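Local coordinates for protein DPSA (Streptomyces coelicolor, PDB 4CY9) that probably oxidises and stores iron inside a twelve-subunit ferritin-like shell, as in other Dps proteins, and probably binds DNA, at residues A[25-28]-A[29-32]; A[83-86]-A[87-90]; A[43-47]-A[48-52]; A[37-40]-A[41-44]. One frame throughout, in Å; residues are numbered along the deposited sequence.

Contact 1: A[25-28]-A[29-32]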
# COMPACT_ATOMS: atom_id res chain seq x y z
N ARG A 25 34.82 3.94 13.32
CA ARG A 25 35.39 3.54 12.02
C ARG A 25 35.61 2.02 12.00
O ARG A 25 35.33 1.33 10.98
CB ARG A 25 36.78 4.29 11.92
CG ARG A 25 37.46 4.05 10.57
CD ARG A 25 38.82 4.82 10.65
NE ARG A 25 39.61 4.52 9.45
CZ ARG A 25 39.73 5.39 8.47
NH1 ARG A 25 39.13 6.60 8.52
NH2 ARG A 25 40.46 5.03 7.37
N LEU A 26 36.12 1.45 13.14
CA LEU A 26 36.31 -0.03 13.15
C LEU A 26 34.95 -0.75 13.26
O LEU A 26 34.82 -1.83 12.64
CB LEU A 26 37.22 -0.39 14.38
CG LEU A 26 37.57 -1.90 14.41
CD1 LEU A 26 38.41 -2.25 13.16
CD2 LEU A 26 38.39 -2.06 15.75
N ARG A 27 33.99 -0.18 14.00
CA ARG A 27 32.72 -0.86 14.06
C ARG A 27 32.10 -0.82 12.62
O ARG A 27 31.41 -1.81 12.27
CB ARG A 27 31.74 -0.13 14.96
CG ARG A 27 32.13 -0.29 16.47
CD ARG A 27 32.21 -1.74 16.93
NE ARG A 27 33.58 -2.27 16.77
CZ ARG A 27 33.87 -3.53 16.41
NH1 ARG A 27 32.92 -4.44 16.00
NH2 ARG A 27 35.15 -3.98 16.57
N LEU A 28 32.30 0.25 11.88
CA LEU A 28 31.77 0.28 10.47
C LEU A 28 32.47 -0.77 9.61
O LEU A 28 31.78 -1.52 8.87
CB LEU A 28 31.97 1.69 9.89
CG LEU A 28 31.58 1.83 8.41
CD1 LEU A 28 30.04 1.50 8.24
CD2 LEU A 28 31.76 3.34 8.06
N HIS A 29 33.81 -0.97 9.72
CA HIS A 29 34.37 -2.11 8.96
C HIS A 29 33.75 -3.43 9.35
O HIS A 29 33.53 -4.27 8.53
CB HIS A 29 35.92 -2.18 9.30
CG HIS A 29 36.68 -1.02 8.72
ND1 HIS A 29 36.40 -0.45 7.50
CD2 HIS A 29 37.79 -0.34 9.24
CE1 HIS A 29 37.31 0.57 7.29
NE2 HIS A 29 38.12 0.64 8.34
N ALA A 30 33.52 -3.61 10.66
CA ALA A 30 32.88 -4.88 11.08
C ALA A 30 31.47 -5.07 10.50
O ALA A 30 31.14 -6.22 10.13
CB ALA A 30 32.88 -5.11 12.61
N LEU A 31 30.68 -4.00 10.48
CA LEU A 31 29.31 -4.15 9.97
C LEU A 31 29.37 -4.35 8.45
O LEU A 31 28.59 -5.17 7.93
CB LEU A 31 28.51 -2.87 10.30
CG LEU A 31 28.21 -2.81 11.83
CD1 LEU A 31 27.66 -1.34 12.04
CD2 LEU A 31 27.08 -3.82 12.24
N ASN A 32 30.31 -3.68 7.74
CA ASN A 32 30.35 -3.90 6.28
C ASN A 32 30.85 -5.28 5.98
O ASN A 32 30.29 -5.97 5.11
CB ASN A 32 31.30 -2.88 5.68
CG ASN A 32 30.63 -1.49 5.54
OD1 ASN A 32 29.39 -1.35 5.51
ND2 ASN A 32 31.49 -0.41 5.39
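His29 N donates to Arg25 O at 3.0 Å, and the same backbone step repeats one residue on each time: Ala30 N to Leu26 O, Leu31 N to Arg27 O and Asn32 N to Leu28 O. The last is the shortest, 2.8 Å from Asn32 N to Leu28 O.

The imidazole of His29 then comes back over the carbonyl that receives its own N-H. With CG anti to its carbonyl carbon (chi1 -69°), the ring swings toward the preceding turn, and Arg25 O sits over one face near the rim, 3.4 Å from His29 CD2. Alongside it runs the extended chain of Arg25, pointing the same way; Arg25 CG lies 4.1 Å from His29 NE2, and guanidinium and ring stand nearly perpendicular, 86° apart. Neither polar end is satisfied by the other. Glu92 takes both, through a salt bridge from Arg25 NE and a hydrogen bond with His29 NE2, which fastens helix 86-92 to this one.

The remaining pairs are packing. Arg27 is bent at chi2 and chi3, which folds NH1 back to 3.5 Å from the methyl CB of Ala30. Leu28 CD1 meets the amide of Asn32 at ND2, 3.7 Å away, while Asn32 OD1 is bonded to His35 one turn further on. Leu28 and Leu31 also press on helix 50-77, and Trp43 of a second subunit covers Leu28 and Asn32.

This is a regular alpha-helical i to i+4 ladder in the first long helix of a ferritin-like four-helix bundle.

Contact 2: A[83-86]-A[87-90]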
# COMPACT_ATOMS: atom_id res chain seq x y z
N GLN A 83 35.01 5.46 6.28
CA GLN A 83 35.75 4.78 5.18
C GLN A 83 35.00 3.48 4.81
O GLN A 83 34.82 2.58 5.64
CB GLN A 83 37.13 4.39 5.77
CG GLN A 83 37.98 3.91 4.57
CD GLN A 83 38.21 4.95 3.49
OE1 GLN A 83 38.37 6.17 3.76
NE2 GLN A 83 38.18 4.49 2.21
N GLY A 84 34.51 3.43 3.56
CA GLY A 84 33.62 2.32 3.17
C GLY A 84 34.25 1.42 2.08
O GLY A 84 33.56 0.46 1.68
N THR A 85 35.48 1.69 1.67
CA THR A 85 36.07 0.91 0.49
C THR A 85 36.65 -0.42 1.04
O THR A 85 37.04 -0.55 2.17
CB THR A 85 37.15 1.71 -0.26
OG1 THR A 85 38.19 1.99 0.68
CG2 THR A 85 36.52 3.02 -0.79
N PRO A 86 36.66 -1.47 0.22
CA PRO A 86 37.04 -2.77 0.75
C PRO A 86 38.56 -2.88 1.00
O PRO A 86 38.95 -3.64 1.86
CB PRO A 86 36.61 -3.76 -0.41
CG PRO A 86 36.54 -2.89 -1.69
CD PRO A 86 36.01 -1.53 -1.14
N GLY A 87 39.37 -2.13 0.26
CA GLY A 87 40.87 -2.21 0.54
C GLY A 87 41.15 -1.62 1.97
O GLY A 87 41.91 -2.23 2.72
N ALA A 88 40.47 -0.56 2.32
CA ALA A 88 40.63 -0.04 3.67
C ALA A 88 40.13 -0.96 4.72
O ALA A 88 40.70 -1.12 5.78
CB ALA A 88 39.91 1.34 3.78
N LEU A 89 38.93 -1.54 4.46
CA LEU A 89 38.39 -2.52 5.39
C LEU A 89 39.38 -3.67 5.61
O LEU A 89 39.67 -4.05 6.77
CB LEU A 89 37.07 -3.05 4.73
CG LEU A 89 36.18 -3.93 5.63
CD1 LEU A 89 34.80 -4.15 4.89
CD2 LEU A 89 36.76 -5.30 5.83
N VAL A 90 39.91 -4.23 4.51
CA VAL A 90 40.82 -5.36 4.73
C VAL A 90 42.18 -4.93 5.41
O VAL A 90 42.69 -5.72 6.21
CB VAL A 90 41.10 -5.98 3.31
CG1 VAL A 90 42.24 -7.03 3.38
CG2 VAL A 90 39.79 -6.73 2.83
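Gln83 and Ala88 meet where the chain folds back on itself, the methylene CG of the glutamine lying 3.3 Å from Ala88 CB. Gln83 sets out with CG anti to its backbone N (chi1 -171°) and then bends at chi2, which brings its amide round past the same methyl, NE2 at 3.9 Å from Ala88 CB. From there the amide reaches Thr85: Gln83 NE2 donates to Thr85 OG1 over 2.9 Å, with the hydroxyl lying in the amide plane. Thr85 holds OG1 between its backbone N and carbonyl carbon (chi1 60°), turned to the methyl from another direction, 3.6 Å from Ala88 CB. The alanine methyl is thus touched by the glutamine chain and the threonine hydroxyl together. An alanine in place of Gln83 would probably bare the methyl of Ala88 on that flank and leave Thr85 OG1 without one of its partners.

The hydroxyl also bonds to Asp97 of a second subunit, whose carboxylate takes the N-H of Gly87 as well and, weakly, that of Ala88. The first turn is closed by the backbone, Leu89 N to Thr85 O at 3.1 Å and Val90 N to Pro86 O at 2.9 Å. Leu89 packs on His29 and Asn32 of helix 14-44, and Val90 meets Val90 of the second subunit.

Thr85 is the N-cap of the short helix 86-92, with proline in the first turn; the aspartate that binds the open N-H groups comes from across a subunit interface of the Dps shell.

Contact 3: A[43-47]-A[48-52]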
# COMPACT_ATOMS: atom_id res chain seq x y z
N TRP A 43 24.35 -17.02 -0.54
CA TRP A 43 24.55 -17.58 -1.90
C TRP A 43 25.10 -18.96 -1.89
O TRP A 43 24.86 -19.72 -2.83
CB TRP A 43 25.57 -16.70 -2.66
CG TRP A 43 25.09 -15.29 -2.88
CD1 TRP A 43 23.81 -14.84 -3.10
CD2 TRP A 43 25.93 -14.10 -2.88
NE1 TRP A 43 23.77 -13.48 -3.21
CE2 TRP A 43 25.05 -12.98 -3.11
CE3 TRP A 43 27.32 -13.88 -2.72
CZ2 TRP A 43 25.50 -11.64 -3.18
CZ3 TRP A 43 27.78 -12.53 -2.85
CH2 TRP A 43 26.93 -11.42 -3.08
N ASN A 44 25.81 -19.34 -0.82
CA ASN A 44 26.63 -20.56 -0.86
C ASN A 44 26.20 -21.62 0.16
O ASN A 44 26.90 -22.61 0.33
CB ASN A 44 28.10 -20.18 -0.58
CG ASN A 44 28.67 -19.31 -1.74
OD1 ASN A 44 29.12 -18.13 -1.55
ND2 ASN A 44 28.55 -19.85 -2.96
N VAL A 45 25.02 -21.50 0.75
CA VAL A 45 24.47 -22.58 1.56
C VAL A 45 23.84 -23.66 0.66
O VAL A 45 23.22 -23.30 -0.34
CB VAL A 45 23.30 -22.05 2.51
CG1 VAL A 45 23.89 -21.41 3.74
CG2 VAL A 45 22.31 -21.07 1.82
N VAL A 46 23.95 -24.91 1.05
CA VAL A 46 23.33 -26.06 0.31
C VAL A 46 22.73 -27.02 1.34
O VAL A 46 22.90 -26.89 2.57
CB VAL A 46 24.44 -26.79 -0.57
CG1 VAL A 46 24.92 -25.79 -1.67
CG2 VAL A 46 25.61 -27.33 0.28
N GLY A 47 22.11 -28.05 0.77
CA GLY A 47 21.59 -29.14 1.58
C GLY A 47 20.15 -28.86 1.91
O GLY A 47 19.55 -27.90 1.53
N PRO A 48 19.51 -29.81 2.68
CA PRO A 48 18.07 -29.89 2.82
C PRO A 48 17.50 -28.76 3.59
O PRO A 48 16.27 -28.51 3.46
CB PRO A 48 17.88 -31.22 3.62
CG PRO A 48 19.09 -31.93 3.60
CD PRO A 48 20.22 -31.06 3.07
N HIS A 49 18.32 -27.98 4.32
CA HIS A 49 17.79 -26.74 4.95
C HIS A 49 18.05 -25.50 4.12
O HIS A 49 17.94 -24.41 4.64
CB HIS A 49 18.48 -26.58 6.35
CG HIS A 49 18.13 -27.74 7.27
ND1 HIS A 49 16.87 -27.78 7.89
CD2 HIS A 49 18.81 -28.81 7.65
CE1 HIS A 49 16.85 -28.94 8.62
NE2 HIS A 49 17.96 -29.57 8.44
N PHE A 50 18.39 -25.66 2.81
CA PHE A 50 18.76 -24.48 2.04
C PHE A 50 17.75 -23.32 2.14
O PHE A 50 18.12 -22.23 2.45
CB PHE A 50 18.77 -24.93 0.48
CG PHE A 50 18.93 -23.76 -0.44
CD1 PHE A 50 20.18 -23.13 -0.58
CD2 PHE A 50 17.87 -23.36 -1.27
CE1 PHE A 50 20.34 -22.02 -1.49
CE2 PHE A 50 17.97 -22.27 -2.05
CZ PHE A 50 19.22 -21.57 -2.24
N ILE A 51 16.48 -23.58 1.79
CA ILE A 51 15.62 -22.40 1.50
C ILE A 51 15.38 -21.68 2.82
O ILE A 51 15.30 -20.42 2.93
CB ILE A 51 14.36 -22.80 0.58
CG1 ILE A 51 13.59 -21.51 0.12
CG2 ILE A 51 13.37 -23.63 1.46
CD1 ILE A 51 14.50 -20.78 -0.89
N ALA A 52 15.22 -22.45 3.92
CA ALA A 52 14.96 -21.79 5.17
C ALA A 52 16.08 -20.87 5.63
O ALA A 52 15.82 -19.74 6.08
CB ALA A 52 14.68 -22.85 6.29
O HOH W 1 21.22 -27.74 4.64
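Gly47 O accepts the N-H of Phe50 at 2.8 Å and so closes a type I beta turn through Pro48 and His49. The bond is bent, 143° at the hydrogen, and the donor stands above the carbonyl plane. A water spans the same bend: it donates to Val46 O at 2.8 Å and accepts from His49 N at 2.9 Å, tying the end of strand 45-46 to the N-cap residue of helix 50-77.

At Gly47 the backbone takes a positive phi (92°), where a beta carbon would collide with the ring of Pro48 and with the carbonyl before it.

Phe50 sends its ring away from the turn, alongside the strand residue Val45, CG anti to its backbone N (chi1 171°). One edge meets the strand backbone: Phe50 CD1 comes within 3.1 Å of Val45 O, near the ring plane.

Around this ring, His54 stacks within the chain, while Trp153 and His158 of a third subunit approach edge-to-face. His49 does likewise with His49 of the third and fourth subunits.

Gly47 O, Val46 O and the N-H groups of His49 and Phe50 thus find partners in the turn and the water, and the Gly47 backbone also bonds to the third subunit, while the ring edge probably presents a weakly positive C-H to Val45 O; chemically, the turn between two long helices is also an aromatic subunit interface.

Contact 4: A[37-40]-A[41-44]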
# COMPACT_ATOMS: atom_id res chain seq x y z
N THR A 37 29.53 -10.76 4.29
CA THR A 37 29.68 -12.16 4.65
C THR A 37 28.29 -12.82 4.75
O THR A 37 28.14 -14.00 4.35
CB THR A 37 30.38 -12.28 6.04
OG1 THR A 37 31.74 -11.77 5.85
CG2 THR A 37 30.44 -13.73 6.57
N LEU A 38 27.27 -12.09 5.22
CA LEU A 38 25.91 -12.73 5.24
C LEU A 38 25.46 -13.00 3.79
O LEU A 38 24.83 -14.05 3.59
CB LEU A 38 24.90 -11.71 5.86
CG LEU A 38 25.13 -11.62 7.43
CD1 LEU A 38 24.32 -10.36 7.88
CD2 LEU A 38 24.55 -12.87 8.13
N LYS A 39 25.73 -12.10 2.84
CA LYS A 39 25.30 -12.40 1.47
C LYS A 39 26.10 -13.59 0.97
O LYS A 39 25.55 -14.45 0.28
CB LYS A 39 25.55 -11.23 0.54
CG LYS A 39 24.40 -10.12 0.55
CD LYS A 39 23.15 -10.90 -0.05
CE LYS A 39 22.08 -9.97 -0.50
NZ LYS A 39 20.97 -10.83 -1.07
N HIS A 40 27.38 -13.63 1.27
CA HIS A 40 28.17 -14.85 0.87
C HIS A 40 27.57 -16.13 1.39
O HIS A 40 27.50 -17.14 0.64
CB HIS A 40 29.63 -14.62 1.41
CG HIS A 40 30.54 -15.79 1.19
ND1 HIS A 40 31.30 -15.93 0.05
CD2 HIS A 40 30.74 -16.94 1.96
CE1 HIS A 40 31.99 -17.10 0.13
NE2 HIS A 40 31.65 -17.73 1.28
N VAL A 41 27.14 -16.13 2.65
CA VAL A 41 26.51 -17.35 3.19
C VAL A 41 25.21 -17.60 2.42
O VAL A 41 24.86 -18.74 2.07
CB VAL A 41 26.27 -17.20 4.72
CG1 VAL A 41 25.53 -18.44 5.21
CG2 VAL A 41 27.67 -17.14 5.43
N HIS A 42 24.37 -16.58 2.26
CA HIS A 42 23.09 -16.72 1.54
C HIS A 42 23.32 -17.40 0.18
O HIS A 42 22.52 -18.25 -0.24
CB HIS A 42 22.56 -15.31 1.40
CG HIS A 42 21.31 -15.14 0.59
ND1 HIS A 42 20.07 -15.30 1.12
CD2 HIS A 42 21.15 -14.53 -0.67
CE1 HIS A 42 19.09 -14.99 0.22
NE2 HIS A 42 19.78 -14.50 -0.92
N TRP A 43 24.35 -17.02 -0.54
CA TRP A 43 24.55 -17.58 -1.90
C TRP A 43 25.10 -18.96 -1.89
O TRP A 43 24.86 -19.72 -2.83
CB TRP A 43 25.57 -16.70 -2.66
CG TRP A 43 25.09 -15.29 -2.88
CD1 TRP A 43 23.81 -14.84 -3.10
CD2 TRP A 43 25.93 -14.10 -2.88
NE1 TRP A 43 23.77 -13.48 -3.21
CE2 TRP A 43 25.05 -12.98 -3.11
CE3 TRP A 43 27.32 -13.88 -2.72
CZ2 TRP A 43 25.50 -11.64 -3.18
CZ3 TRP A 43 27.78 -12.53 -2.85
CH2 TRP A 43 26.93 -11.42 -3.08
N ASN A 44 25.81 -19.34 -0.82
CA ASN A 44 26.63 -20.56 -0.86
C ASN A 44 26.20 -21.62 0.16
O ASN A 44 26.90 -22.61 0.33
CB ASN A 44 28.10 -20.18 -0.58
CG ASN A 44 28.67 -19.31 -1.74
OD1 ASN A 44 29.12 -18.13 -1.55
ND2 ASN A 44 28.55 -19.85 -2.96
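The aromatic contact comes from Trp43, whose indole lies back along the helix over the preceding turn. Lys39 CB makes a CH-pi contact with its six-membered ring, 3.9 Å from the centroid and 18° off the normal. Lys39 O lies over the same indole, near the rim, 3.2 Å from Trp43 CD2; the torsion that puts the ring there sets CG anti to the carbonyl carbon (chi1 -63°). A serine in place of Trp43 would probably uncover the Lys39 methylenes and leave Asp69 of the second subunit without its weak indole N-H bond.

Among charged and imidazole groups, Lys39 and His42 run side by side, NZ 3.7 Å from His42 CD2. The ammonium makes salt bridges to Asp58 of its own chain and to Asp69 of the second subunit, while His42 stacks on His54. These residues lie near the end of helix 14-44 of the ferritin-like bundle, against a second subunit, the kind of interface at which Dps proteins place their iron-oxidation sites.

The imidazole of His40 uses both nitrogens outside the segment: NE2 bonds to Ile100 O, and ND1 to Gly84 N of the second subunit.

Backbone bonds carry the helix forward, Val41 N to Thr37 O at 2.9 Å and His42 N to Leu38 O at 2.9 Å, followed by Trp43 N to Lys39 O. The last, Asn44 N to His40 O, is weak at 124°.

Overall arrangement
From the N terminus, contact 1 lies well along helix 14-44, and contact 4 follows on the same helix with centres about 18 Å away. Contact 3 shares Trp43 and Asn44 with contact 4, then turns the chain through strand 45-46 into helix 50-77. Beyond that helix, contact 2 closes the start of helix 86-92 and returns to contact 1: His29 and Asn32 pack on Leu89, and Arg25 on Gln83, with centres about 9 Å apart. None is nested; contacts 3 and 4 alone overlap. All four touch the second subunit, and contact 3 also meets a third and a fourth, so the same segments serve fold and shell.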